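Local coordinates for transcriptional protein SWT1 (Saccharomyces cerevisiae, PDB 4PQZ) that takes part in transcription, probably as an activator, and has RNA endonuclease activity, the piece described being its C-terminal HEPN-like domain, at residues F43-E48 with H156-S161; K37-V42 with S117-L122; T134-L139 with Q149-Q154; E96-S101 with N106-L111. All blocks are in the same frame, centred on the assembly; numbering follows the deposited sequence.

Contact 1: residues F43-E48 with H156-S161; sequences FEQVKE and HEWKTS
Trp158 lays one face of its indole over Val46. The methyl CG2 of Val46 sits 3.8 Å from the centroid of the six-membered ring and only 11° off the ring normal, a CH-pi contact made over the face, with Trp158 CH2 the ring atom nearest to that methyl. CG1 of Val46 stands anti to the backbone N (chi1 170°), which turns CG2 to the N side of the residue, where the indole lies. The pyrrole end of the same ring is used for a polar contact. Its N-H donates to the side-chain oxygen of Gln45, Trp158 NE1 to Gln45 OE1 being 2.8 Å. The oxygen lies almost in the indole plane, and the N-H comes in on a lone pair in the carbonyl plane of the amide; the bond is moderately bent, with an N-H...O angle of 150°. This is packing between helix 35-62 and helix 145-163, the first and last long helices of the all-helical HEPN-like fold. The bond satisfies NE1, the one polar atom of this buried side chain. The stem of Gln45 helps as well, CB reaching Trp158 NE1 at 3.6 Å. Helix 122-139 closes the surroundings: Phe128 and Trp132 touch Val46, and Leu136 touches Trp158. Within helix 35-62, Lys47 NZ forms a long, weak salt bridge of 3.4 Å with Glu44 OE1.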
loop_
_atom_site.group_PDB
_atom_site.type_symbol
_atom_site.label_atom_id
_atom_site.label_comp_id
_atom_site.label_asym_id
_atom_site.label_seq_id
_atom_site.Cartn_x
_atom_site.Cartn_y
_atom_site.Cartn_z
ATOM N N PHE A 43 7.415 -4.494 5.811
ATOM C CA PHE A 43 6.476 -5.304 5.028
ATOM C C PHE A 43 5.102 -5.408 5.692
ATOM O O PHE A 43 4.083 -5.117 5.061
ATOM C CB PHE A 43 7.069 -6.699 4.762
ATOM C CG PHE A 43 6.134 -7.649 4.046
ATOM C CD1 PHE A 43 5.740 -7.407 2.743
ATOM C CD2 PHE A 43 5.676 -8.796 4.676
ATOM C CE1 PHE A 43 4.880 -8.280 2.087
ATOM C CE2 PHE A 43 4.815 -9.679 4.029
ATOM C CZ PHE A 43 4.420 -9.422 2.734
ATOM N N GLU A 44 5.074 -5.792 6.967
ATOM C CA GLU A 44 3.806 -5.969 7.669
ATOM C C GLU A 44 3.104 -4.645 7.978
ATOM O O GLU A 44 1.876 -4.600 8.070
ATOM C CB GLU A 44 3.981 -6.809 8.940
ATOM C CG GLU A 44 4.370 -8.269 8.675
ATOM C CD GLU A 44 3.250 -9.114 8.065
ATOM O OE1 GLU A 44 2.067 -8.854 8.374
ATOM O OE2 GLU A 44 3.555 -10.042 7.277
ATOM N N GLN A 45 3.871 -3.569 8.127
ATOM C CA GLN A 45 3.263 -2.255 8.341
ATOM C C GLN A 45 2.749 -1.641 7.040
ATOM O O GLN A 45 1.646 -1.090 7.004
ATOM C CB GLN A 45 4.222 -1.300 9.049
ATOM C CG GLN A 45 4.309 -1.510 10.563
ATOM C CD GLN A 45 5.419 -0.689 11.194
ATOM O OE1 GLN A 45 5.944 0.246 10.584
ATOM N NE2 GLN A 45 5.790 -1.041 12.417
ATOM N N VAL A 46 3.546 -1.735 5.976
ATOM C CA VAL A 46 3.097 -1.350 4.634
ATOM C C VAL A 46 1.781 -2.054 4.264
ATOM O O VAL A 46 0.838 -1.406 3.802
ATOM C CB VAL A 46 4.162 -1.655 3.563
ATOM C CG1 VAL A 46 3.584 -1.473 2.167
ATOM C CG2 VAL A 46 5.384 -0.767 3.771
ATOM N N LYS A 47 1.737 -3.370 4.491
ATOM C CA LYS A 47 0.519 -4.180 4.326
ATOM C C LYS A 47 -0.688 -3.611 5.075
ATOM O O LYS A 47 -1.751 -3.411 4.483
ATOM C CB LYS A 47 0.753 -5.628 4.779
ATOM C CG LYS A 47 1.207 -6.587 3.686
ATOM C CD LYS A 47 1.549 -7.974 4.259
ATOM C CE LYS A 47 0.310 -8.742 4.713
ATOM N NZ LYS A 47 0.659 -9.951 5.526
ATOM N N GLU A 48 -0.521 -3.358 6.371
ATOM C CA GLU A 48 -1.601 -2.813 7.196
ATOM C C GLU A 48 -2.087 -1.461 6.686
ATOM O O GLU A 48 -3.273 -1.145 6.759
ATOM C CB GLU A 48 -1.156 -2.675 8.648
ATOM C CG GLU A 48 -1.112 -3.977 9.419
ATOM C CD GLU A 48 -0.626 -3.775 10.841
ATOM O OE1 GLU A 48 -0.192 -2.645 11.171
ATOM O OE2 GLU A 48 -0.679 -4.743 11.629
ATOM N N HIS A 156 8.604 7.922 7.549
ATOM C CA HIS A 156 9.888 8.355 8.109
ATOM C C HIS A 156 10.538 7.209 8.882
ATOM O O HIS A 156 11.709 6.892 8.669
ATOM C CB HIS A 156 9.718 9.586 9.011
ATOM C CG HIS A 156 10.984 10.013 9.700
ATOM N ND1 HIS A 156 11.877 10.911 9.146
ATOM C CD2 HIS A 156 11.509 9.660 10.901
ATOM C CE1 HIS A 156 12.888 11.092 9.971
ATOM N NE2 HIS A 156 12.694 10.341 11.044
ATOM N N GLU A 157 9.764 6.572 9.757
ATOM C CA GLU A 157 10.243 5.396 10.479
ATOM C C GLU A 157 10.703 4.260 9.551
ATOM O O GLU A 157 11.676 3.566 9.849
ATOM C CB GLU A 157 9.172 4.878 11.440
ATOM C CG GLU A 157 8.648 5.906 12.412
ATOM C CD GLU A 157 7.707 5.293 13.424
ATOM O OE1 GLU A 157 7.982 4.156 13.865
ATOM O OE2 GLU A 157 6.692 5.937 13.770
ATOM N N TRP A 158 10.007 4.069 8.432
ATOM C CA TRP A 158 10.402 3.039 7.477
ATOM C C TRP A 158 11.754 3.342 6.861
ATOM O O TRP A 158 12.633 2.478 6.839
ATOM C CB TRP A 158 9.377 2.891 6.358
ATOM C CG TRP A 158 8.051 2.365 6.807
ATOM C CD1 TRP A 158 7.781 1.665 7.954
ATOM C CD2 TRP A 158 6.807 2.508 6.118
ATOM N NE1 TRP A 158 6.438 1.365 8.015
ATOM C CE2 TRP A 158 5.819 1.869 6.900
ATOM C CE3 TRP A 158 6.428 3.115 4.914
ATOM C CZ2 TRP A 158 4.479 1.821 6.514
ATOM C CZ3 TRP A 158 5.099 3.061 4.530
ATOM C CH2 TRP A 158 4.141 2.422 5.328
ATOM N N LYS A 159 11.895 4.565 6.346
ATOM C CA LYS A 159 13.130 5.032 5.701
ATOM C C LYS A 159 14.342 4.946 6.634
ATOM O O LYS A 159 15.374 4.376 6.275
ATOM C CB LYS A 159 12.989 6.479 5.219
ATOM C CG LYS A 159 12.184 6.662 3.963
ATOM C CD LYS A 159 12.088 8.123 3.591
ATOM C CE LYS A 159 11.355 8.332 2.301
ATOM N NZ LYS A 159 10.879 9.753 2.170
ATOM N N THR A 160 14.202 5.484 7.841
ATOM C CA THR A 160 15.325 5.554 8.763
ATOM C C THR A 160 15.739 4.149 9.185
ATOM O O THR A 160 16.923 3.854 9.232
ATOM C CB THR A 160 15.030 6.462 9.978
ATOM O OG1 THR A 160 14.018 5.872 10.801
ATOM C CG2 THR A 160 14.566 7.835 9.506
ATOM N N SER A 161 14.769 3.273 9.438
ATOM C CA SER A 161 15.066 1.885 9.793
ATOM C C SER A 161 15.725 1.137 8.628
ATOM O O SER A 161 16.464 0.170 8.822
ATOM C CB SER A 161 13.796 1.154 10.257
ATOM O OG SER A 161 13.303 1.687 11.485
#

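Contact 2: residues K37-V42 with S117-L122; sequences KVSQNV and SKPTNL
Lys118 meets helix 35-62 with the carbon part of its side chain, where the loop between helices 113-116 and 122-139 of this HEPN-like helical domain runs past Ser39 and Gln40. Its CG stands anti to the backbone N (chi1 -164°), which carries the chain out toward the helix; from there it bends at chi3 and chi4, and the methylenes curl round the serine hydroxyl. Lys118 CG comes within 3.5 Å of Ser39 OG, and CE lies at 3.7 Å from the same oxygen. Between them, Lys118 CD rests against the backbone and stem of Gln40, 4.2 Å from its CB. Cut back to an alanine, the residue would lose the methylenes over Ser39 OG and beside Gln40, which would probably open a gap between loop and helix. Next in the loop, Pro119 turns inward. Its ring faces helix 122-139, touching Leu125 and Phe128, and its CD approaches Ser39 OG at 4.0 Å. The backbone carbonyl of Pro119 makes the polar link to helix 35-62: Ser39 OG donates to Pro119 O over 2.7 Å, in the carbonyl plane and on a lone pair, with a C=O...donor angle of 143°. Beyond it, Asn121 takes the N-cap position of helix 122-139, which Leu122 begins, and the side-chain oxygen OD1 of Asn121 accepts a hydrogen bond from Asp124 N.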
loop_
_atom_site.group_PDB
_atom_site.type_symbol
_atom_site.label_atom_id
_atom_site.label_comp_id
_atom_site.label_asym_id
_atom_site.label_seq_id
_atom_site.Cartn_x
_atom_site.Cartn_y
_atom_site.Cartn_z
ATOM N N LYS A 37 14.360 -8.470 10.822
ATOM C CA LYS A 37 13.411 -7.878 11.765
ATOM C C LYS A 37 12.800 -6.624 11.175
ATOM O O LYS A 37 11.607 -6.372 11.323
ATOM C CB LYS A 37 14.086 -7.540 13.097
ATOM C CG LYS A 37 13.188 -6.808 14.099
ATOM C CD LYS A 37 12.294 -7.762 14.882
ATOM C CE LYS A 37 11.472 -7.018 15.929
ATOM N NZ LYS A 37 10.461 -6.117 15.301
ATOM N N VAL A 38 13.634 -5.841 10.505
ATOM C CA VAL A 38 13.167 -4.645 9.831
ATOM C C VAL A 38 12.569 -4.982 8.452
ATOM O O VAL A 38 11.841 -4.185 7.881
ATOM C CB VAL A 38 14.300 -3.601 9.721
ATOM C CG1 VAL A 38 13.815 -2.321 9.069
ATOM C CG2 VAL A 38 14.861 -3.295 11.099
ATOM N N SER A 39 12.864 -6.166 7.927
ATOM C CA SER A 39 12.217 -6.625 6.695
ATOM C C SER A 39 10.723 -6.864 6.911
ATOM O O SER A 39 9.886 -6.295 6.207
ATOM C CB SER A 39 12.864 -7.904 6.165
ATOM O OG SER A 39 12.329 -8.252 4.895
ATOM N N GLN A 40 10.393 -7.716 7.881
ATOM C CA GLN A 40 8.996 -7.978 8.209
ATOM C C GLN A 40 8.310 -6.745 8.803
ATOM O O GLN A 40 7.126 -6.514 8.561
ATOM C CB GLN A 40 8.871 -9.176 9.150
ATOM C CG GLN A 40 7.446 -9.653 9.308
ATOM C CD GLN A 40 7.329 -10.864 10.188
ATOM O OE1 GLN A 40 8.330 -11.496 10.522
ATOM N NE2 GLN A 40 6.103 -11.200 10.577
ATOM N N ASN A 41 9.065 -5.954 9.562
ATOM C CA ASN A 41 8.552 -4.733 10.190
ATOM C C ASN A 41 7.979 -3.716 9.191
ATOM O O ASN A 41 6.881 -3.192 9.386
ATOM C CB ASN A 41 9.650 -4.084 11.037
ATOM C CG ASN A 41 9.105 -3.137 12.079
ATOM O OD1 ASN A 41 7.894 -3.031 12.265
ATOM N ND2 ASN A 41 10.001 -2.447 12.778
ATOM N N VAL A 42 8.728 -3.431 8.129
ATOM C CA VAL A 42 8.240 -2.578 7.045
ATOM C C VAL A 42 7.131 -3.273 6.258
ATOM O O VAL A 42 6.053 -2.716 6.067
ATOM C CB VAL A 42 9.378 -2.208 6.075
ATOM C CG1 VAL A 42 8.839 -1.447 4.858
ATOM C CG2 VAL A 42 10.472 -1.422 6.810
ATOM N N SER A 117 5.576 -9.279 -1.963
ATOM C CA SER A 117 6.066 -10.184 -0.924
ATOM C C SER A 117 7.169 -9.576 -0.067
ATOM O O SER A 117 7.652 -8.471 -0.342
ATOM C CB SER A 117 6.522 -11.525 -1.532
ATOM O OG SER A 117 7.363 -11.347 -2.663
ATOM N N LYS A 118 7.550 -10.304 0.981
ATOM C CA LYS A 118 8.560 -9.839 1.927
ATOM C C LYS A 118 9.934 -9.782 1.278
ATOM O O LYS A 118 10.410 -10.785 0.741
ATOM C CB LYS A 118 8.613 -10.739 3.160
ATOM C CG LYS A 118 9.360 -10.103 4.330
ATOM C CD LYS A 118 9.546 -11.071 5.496
ATOM C CE LYS A 118 10.961 -11.641 5.511
ATOM N NZ LYS A 118 11.477 -11.797 6.906
ATOM N N PRO A 119 10.569 -8.597 1.311
ATOM C CA PRO A 119 11.907 -8.408 0.743
ATOM C C PRO A 119 12.968 -9.321 1.372
ATOM O O PRO A 119 13.064 -9.415 2.600
ATOM C CB PRO A 119 12.201 -6.940 1.058
ATOM C CG PRO A 119 10.869 -6.300 1.117
ATOM C CD PRO A 119 9.988 -7.319 1.766
ATOM N N THR A 120 13.752 -9.983 0.522
ATOM C CA THR A 120 14.809 -10.882 0.980
ATOM C C THR A 120 16.204 -10.262 0.872
ATOM O O THR A 120 17.179 -10.841 1.346
ATOM C CB THR A 120 14.789 -12.233 0.227
ATOM O OG1 THR A 120 14.980 -12.013 -1.179
ATOM C CG2 THR A 120 13.467 -12.945 0.456
ATOM N N ASN A 121 16.294 -9.088 0.251
ATOM C CA ASN A 121 17.558 -8.344 0.195
ATOM C C ASN A 121 17.351 -6.833 0.297
ATOM O O ASN A 121 16.213 -6.357 0.252
ATOM C CB ASN A 121 18.365 -8.705 -1.059
ATOM C CG ASN A 121 17.606 -8.448 -2.350
ATOM O OD1 ASN A 121 17.366 -7.305 -2.722
ATOM N ND2 ASN A 121 17.248 -9.518 -3.052
ATOM N N LEU A 122 18.441 -6.082 0.436
ATOM C CA LEU A 122 18.338 -4.641 0.687
ATOM C C LEU A 122 17.803 -3.887 -0.518
ATOM O O LEU A 122 16.992 -2.969 -0.379
ATOM C CB LEU A 122 19.682 -4.034 1.136
ATOM C CG LEU A 122 19.601 -2.547 1.531
ATOM C CD1 LEU A 122 18.699 -2.356 2.752
ATOM C CD2 LEU A 122 20.985 -1.903 1.766
#

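Contact 3: residues T134-L139 with Q149-Q154; sequences TVLHFL and QSLEKQ
Leu136 and Leu151 supply the apolar part of this contact, in which helices 122-139 and 145-163 of the HEPN-like domain form an antiparallel helical hairpin. The short segments run at 171° to each other with axes 10.9 Å apart. Leu151 turns both methyls to the other helix: CD2 lies 3.9 Å from Leu136 CB, and CD1 is 4.1 Å from Leu136 CD1. The CD2 methyl also rests 3.7 Å from Leu136 O and approaches the imidazole of His137 obliquely at CD2. On the inner side, Thr49 of helix 35-62 touches both leucines. The polar contact sits toward the surface, where the side chains of His137 and Glu152 cross at about a right angle. The glutamate chain bends at chi2 (-53°), bringing its carboxylate to the imidazole. His137 NE2 donates to Glu152 OE2 over 2.8 Å, meeting that oxygen nearly head-on along C-O. A leucine in place of His137 would probably leave the Glu152 carboxylate without its cross-helix donor and free to turn. The bond is not flat with the imidazole: Glu152 OE2 is tilted 22° from the ring plane of His137.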
loop_
_atom_site.group_PDB
_atom_site.type_symbol
_atom_site.label_atom_id
_atom_site.label_comp_id
_atom_site.label_asym_id
_atom_site.label_seq_id
_atom_site.Cartn_x
_atom_site.Cartn_y
_atom_site.Cartn_z
ATOM N N THR A 134 5.278 6.041 -2.450
ATOM C CA THR A 134 4.684 6.844 -3.516
ATOM C C THR A 134 3.179 6.525 -3.644
ATOM O O THR A 134 2.359 7.435 -3.646
ATOM C CB THR A 134 5.405 6.565 -4.876
ATOM O OG1 THR A 134 6.800 6.846 -4.756
ATOM C CG2 THR A 134 4.824 7.409 -6.024
ATOM N N VAL A 135 2.842 5.230 -3.728
ATOM C CA VAL A 135 1.458 4.753 -3.885
ATOM C C VAL A 135 0.535 5.104 -2.701
ATOM O O VAL A 135 -0.592 5.577 -2.900
ATOM C CB VAL A 135 1.421 3.226 -4.143
ATOM C CG1 VAL A 135 0.019 2.659 -3.978
ATOM C CG2 VAL A 135 1.972 2.909 -5.530
ATOM N N LEU A 136 1.009 4.878 -1.475
ATOM C CA LEU A 136 0.242 5.254 -0.291
ATOM C C LEU A 136 -0.123 6.735 -0.261
ATOM O O LEU A 136 -1.192 7.107 0.211
ATOM C CB LEU A 136 0.960 4.843 0.984
ATOM C CG LEU A 136 0.920 3.333 1.235
ATOM C CD1 LEU A 136 1.853 2.919 2.380
ATOM C CD2 LEU A 136 -0.508 2.838 1.444
ATOM N N HIS A 137 0.764 7.573 -0.773
ATOM C CA HIS A 137 0.465 8.983 -0.950
ATOM C C HIS A 137 -0.814 9.229 -1.746
ATOM O O HIS A 137 -1.694 9.953 -1.293
ATOM C CB HIS A 137 1.650 9.707 -1.597
ATOM C CG HIS A 137 2.745 10.038 -0.630
ATOM N ND1 HIS A 137 4.036 10.327 -1.025
ATOM C CD2 HIS A 137 2.740 10.135 0.720
ATOM C CE1 HIS A 137 4.772 10.579 0.036
ATOM N NE2 HIS A 137 4.011 10.463 1.114
ATOM N N PHE A 138 -0.911 8.629 -2.930
ATOM C CA PHE A 138 -2.108 8.761 -3.766
ATOM C C PHE A 138 -3.344 8.155 -3.101
ATOM O O PHE A 138 -4.423 8.739 -3.148
ATOM C CB PHE A 138 -1.873 8.157 -5.161
ATOM C CG PHE A 138 -0.747 8.828 -5.922
ATOM C CD1 PHE A 138 -0.880 10.142 -6.337
ATOM C CD2 PHE A 138 0.437 8.149 -6.198
ATOM C CE1 PHE A 138 0.159 10.786 -7.014
ATOM C CE2 PHE A 138 1.479 8.776 -6.873
ATOM C CZ PHE A 138 1.342 10.101 -7.286
ATOM N N LEU A 139 -3.166 7.007 -2.453
ATOM C CA LEU A 139 -4.257 6.340 -1.746
ATOM C C LEU A 139 -4.722 7.109 -0.507
ATOM O O LEU A 139 -5.822 6.862 -0.012
ATOM C CB LEU A 139 -3.888 4.901 -1.361
ATOM C CG LEU A 139 -3.575 3.861 -2.445
ATOM C CD1 LEU A 139 -3.127 2.564 -1.774
ATOM C CD2 LEU A 139 -4.753 3.613 -3.358
ATOM N N GLN A 149 -0.665 13.157 7.973
ATOM C CA GLN A 149 0.471 13.326 8.895
ATOM C C GLN A 149 0.914 11.965 9.448
ATOM O O GLN A 149 2.105 11.633 9.472
ATOM C CB GLN A 149 0.107 14.263 10.068
ATOM C CG GLN A 149 -0.206 15.718 9.677
ATOM C CD GLN A 149 -0.443 16.626 10.888
ATOM O OE1 GLN A 149 0.200 16.474 11.922
ATOM N NE2 GLN A 149 -1.374 17.571 10.757
ATOM N N SER A 150 -0.067 11.173 9.873
ATOM C CA SER A 150 0.174 9.834 10.389
ATOM C C SER A 150 0.904 8.948 9.369
ATOM O O SER A 150 1.700 8.084 9.743
ATOM C CB SER A 150 -1.159 9.212 10.827
ATOM O OG SER A 150 -1.045 7.824 11.067
ATOM N N LEU A 151 0.652 9.176 8.081
ATOM C CA LEU A 151 1.328 8.412 7.038
ATOM C C LEU A 151 2.780 8.853 6.873
ATOM O O LEU A 151 3.664 8.019 6.723
ATOM C CB LEU A 151 0.582 8.501 5.697
ATOM C CG LEU A 151 1.240 7.708 4.554
ATOM C CD1 LEU A 151 1.084 6.209 4.789
ATOM C CD2 LEU A 151 0.739 8.124 3.162
ATOM N N GLU A 152 3.013 10.164 6.892
ATOM C CA GLU A 152 4.367 10.745 6.866
ATOM C C GLU A 152 5.242 10.229 8.013
ATOM O O GLU A 152 6.394 9.842 7.815
ATOM C CB GLU A 152 4.301 12.281 6.917
ATOM C CG GLU A 152 3.819 12.943 5.632
ATOM C CD GLU A 152 4.611 12.492 4.424
ATOM O OE1 GLU A 152 5.780 12.914 4.279
ATOM O OE2 GLU A 152 4.071 11.707 3.622
ATOM N N LYS A 153 4.674 10.228 9.212
ATOM C CA LYS A 153 5.353 9.711 10.386
ATOM C C LYS A 153 5.758 8.248 10.211
ATOM O O LYS A 153 6.843 7.837 10.613
ATOM C CB LYS A 153 4.464 9.878 11.622
ATOM C CG LYS A 153 4.977 9.171 12.856
ATOM C CD LYS A 153 3.918 9.118 13.947
ATOM C CE LYS A 153 4.181 7.963 14.914
ATOM N NZ LYS A 153 5.550 7.986 15.514
ATOM N N GLN A 154 4.885 7.463 9.600
ATOM C CA GLN A 154 5.143 6.039 9.427
ATOM C C GLN A 154 6.202 5.783 8.345
ATOM O O GLN A 154 7.049 4.896 8.482
ATOM C CB GLN A 154 3.842 5.313 9.102
ATOM C CG GLN A 154 3.649 4.010 9.849
ATOM C CD GLN A 154 2.289 3.406 9.582
ATOM O OE1 GLN A 154 1.342 4.115 9.231
ATOM N NE2 GLN A 154 2.184 2.089 9.735
#

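Contact 4: residues E96-S101 with N106-L111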
loop_
_atom_site.group_PDB
_atom_site.type_symbol
_atom_site.label_atom_id
_atom_site.label_comp_id
_atom_site.label_asym_id
_atom_site.label_seq_id
_atom_site.Cartn_x
_atom_site.Cartn_y
_atom_site.Cartn_z
ATOM N N GLU A 96 -9.261 8.060 -9.802
ATOM C CA GLU A 96 -9.389 9.443 -9.368
ATOM C C GLU A 96 -8.279 9.810 -8.392
ATOM O O GLU A 96 -7.734 10.907 -8.452
ATOM C CB GLU A 96 -10.739 9.672 -8.697
ATOM C CG GLU A 96 -10.949 11.099 -8.293
ATOM C CD GLU A 96 -12.014 11.276 -7.228
ATOM O OE1 GLU A 96 -12.539 10.264 -6.714
ATOM O OE2 GLU A 96 -12.304 12.447 -6.900
ATOM N N LEU A 97 -7.956 8.878 -7.498
ATOM C CA LEU A 97 -6.895 9.087 -6.513
ATOM C C LEU A 97 -5.516 9.114 -7.182
ATOM O O LEU A 97 -4.562 9.662 -6.642
ATOM C CB LEU A 97 -6.936 8.012 -5.425
ATOM C CG LEU A 97 -8.277 7.824 -4.717
ATOM C CD1 LEU A 97 -8.192 6.802 -3.594
ATOM C CD2 LEU A 97 -8.792 9.150 -4.219
ATOM N N PHE A 98 -5.431 8.557 -8.381
ATOM C CA PHE A 98 -4.160 8.465 -9.070
ATOM C C PHE A 98 -4.005 9.476 -10.211
ATOM O O PHE A 98 -3.136 9.307 -11.073
ATOM C CB PHE A 98 -3.927 7.028 -9.582
ATOM C CG PHE A 98 -3.541 6.050 -8.499
ATOM C CD1 PHE A 98 -2.199 5.855 -8.170
ATOM C CD2 PHE A 98 -4.509 5.317 -7.819
ATOM C CE1 PHE A 98 -1.830 4.959 -7.167
ATOM C CE2 PHE A 98 -4.157 4.415 -6.812
ATOM C CZ PHE A 98 -2.810 4.236 -6.487
ATOM N N THR A 99 -4.827 10.526 -10.226
ATOM C CA THR A 99 -4.785 11.469 -11.352
ATOM C C THR A 99 -3.394 12.080 -11.593
ATOM O O THR A 99 -2.922 12.165 -12.740
ATOM C CB THR A 99 -5.818 12.600 -11.225
ATOM O OG1 THR A 99 -7.073 12.052 -10.830
ATOM C CG2 THR A 99 -5.985 13.306 -12.565
ATOM N N CYS A 100 -2.723 12.484 -10.522
ATOM C CA CYS A 100 -1.387 13.072 -10.682
ATOM C C CYS A 100 -0.272 12.032 -10.580
ATOM O O CYS A 100 0.804 12.283 -10.035
ATOM C CB CYS A 100 -1.199 14.240 -9.712
ATOM S SG CYS A 100 -2.469 15.502 -10.017
ATOM N N SER A 101 -0.553 10.861 -11.135
ATOM C CA SER A 101 0.397 9.769 -11.206
ATOM C C SER A 101 0.431 9.293 -12.650
ATOM O O SER A 101 -0.513 9.506 -13.407
ATOM C CB SER A 101 -0.061 8.626 -10.291
ATOM O OG SER A 101 0.870 7.560 -10.291
ATOM N N ASN A 106 -3.733 -0.985 -15.786
ATOM C CA ASN A 106 -2.975 -2.219 -16.022
ATOM C C ASN A 106 -1.829 -2.549 -15.033
ATOM O O ASN A 106 -1.448 -3.711 -14.878
ATOM C CB ASN A 106 -2.480 -2.246 -17.471
ATOM C CG ASN A 106 -1.789 -3.546 -17.826
ATOM O OD1 ASN A 106 -2.440 -4.561 -18.077
ATOM N ND2 ASN A 106 -0.459 -3.523 -17.851
ATOM N N GLU A 107 -1.296 -1.534 -14.353
ATOM C CA GLU A 107 -0.255 -1.731 -13.337
ATOM C C GLU A 107 -0.714 -2.670 -12.190
ATOM O O GLU A 107 0.113 -3.334 -11.538
ATOM C CB GLU A 107 0.180 -0.363 -12.775
ATOM C CG GLU A 107 1.698 -0.183 -12.535
ATOM C CD GLU A 107 2.150 -0.770 -11.211
ATOM O OE1 GLU A 107 1.279 -0.962 -10.336
ATOM O OE2 GLU A 107 3.360 -1.045 -11.041
ATOM N N TRP A 108 -2.028 -2.715 -11.946
ATOM C CA TRP A 108 -2.580 -3.477 -10.818
ATOM C C TRP A 108 -3.116 -4.850 -11.200
ATOM O O TRP A 108 -3.570 -5.606 -10.347
ATOM C CB TRP A 108 -3.667 -2.669 -10.127
ATOM C CG TRP A 108 -3.168 -1.315 -9.751
ATOM C CD1 TRP A 108 -3.450 -0.138 -10.374
ATOM C CD2 TRP A 108 -2.246 -1.008 -8.702
ATOM N NE1 TRP A 108 -2.801 0.887 -9.757
ATOM C CE2 TRP A 108 -2.046 0.386 -8.732
ATOM C CE3 TRP A 108 -1.592 -1.769 -7.721
ATOM C CZ2 TRP A 108 -1.205 1.037 -7.825
ATOM C CZ3 TRP A 108 -0.755 -1.111 -6.809
ATOM C CH2 TRP A 108 -0.563 0.269 -6.881
ATOM N N LYS A 109 -3.041 -5.172 -12.481
ATOM C CA LYS A 109 -3.491 -6.466 -12.973
ATOM C C LYS A 109 -2.647 -7.600 -12.384
ATOM O O LYS A 109 -3.174 -8.626 -11.945
ATOM C CB LYS A 109 -3.438 -6.471 -14.502
ATOM C CG LYS A 109 -4.259 -7.560 -15.188
ATOM C CD LYS A 109 -4.596 -7.144 -16.620
ATOM C CE LYS A 109 -4.599 -8.332 -17.564
ATOM N NZ LYS A 109 -5.218 -9.520 -16.929
ATOM N N SER A 110 -1.334 -7.409 -12.382
ATOM C CA SER A 110 -0.404 -8.387 -11.812
ATOM C C SER A 110 0.886 -7.671 -11.436
ATOM O O SER A 110 1.722 -7.368 -12.292
ATOM C CB SER A 110 -0.109 -9.532 -12.798
ATOM O OG SER A 110 0.561 -10.617 -12.157
ATOM N N LEU A 111 1.017 -7.375 -10.151
ATOM C CA LEU A 111 2.216 -6.749 -9.619
ATOM C C LEU A 111 3.392 -7.704 -9.718
ATOM O O LEU A 111 3.223 -8.917 -9.562
ATOM C CB LEU A 111 2.021 -6.380 -8.145
ATOM C CG LEU A 111 1.184 -5.171 -7.735
ATOM C CD1 LEU A 111 1.157 -5.093 -6.206
ATOM C CD2 LEU A 111 1.774 -3.900 -8.339
#
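The Phe98 ring and the indole of Trp108 meet at an oblique angle, neither stacked nor edge-to-face. Their planes are 55° apart, and 5.7 Å separates the phenyl centroid from that of the five-membered indole ring. Contact is made by the tip of the phenyl ring and the benzo rim of the indole: Phe98 CZ lies 3.8 Å from Trp108 CZ2, and Phe98 CE1 is 4.0 Å from the same atom. One face of the indole carries a carboxylate oxygen from its own segment, Glu107 OE1, 3.7 Å above the plane and over the ring centre. Trp90 joins the pair, its ring meeting both Phe98 and Trp108 to make a small aromatic cluster. In the HEPN-like fold this cluster lies where the chain leaves helix 90-97 and, a few residues later, enters the 3-10 turn at 106-108. The two aromatic side chains hold together the two ends of a short loop, with Ile103 from between them touching both rings. Leu139 packs on Phe98 and Val135 on Trp108, pressing the pair against helix 122-139. A type I beta turn runs from Phe98 to Ser101, closed by a weak bond from Ser101 N to Phe98 O. Within it, Thr99 OG1 donates back to Glu96 O at 2.7 Å, approaching from a direction tilted out of the carbonyl plane.

How the contacts relate
Contacts 1 and 4 are buried, and contacts 2 and 3 are only partly so, each running from an inner apolar residue to an exposed polar one. Helix 35-62 serves contacts 1 and 2, and helix 145-163 serves contacts 1 and 3. Contact 1 touches contact 3 where Gln45 CB lies 4.0 Å from Gln154 NE2, and contact 2 through Phe43. Contact 4 reaches this group by way of contact 3, where Phe138 packs on Leu97 O and Cys100 O; its centre lies about 21 Å from that of contact 1. Contact 4 is purely aromatic, whereas the other three each add one hydrogen bond: indole to amide, hydroxyl to backbone carbonyl, imidazole to carboxylate.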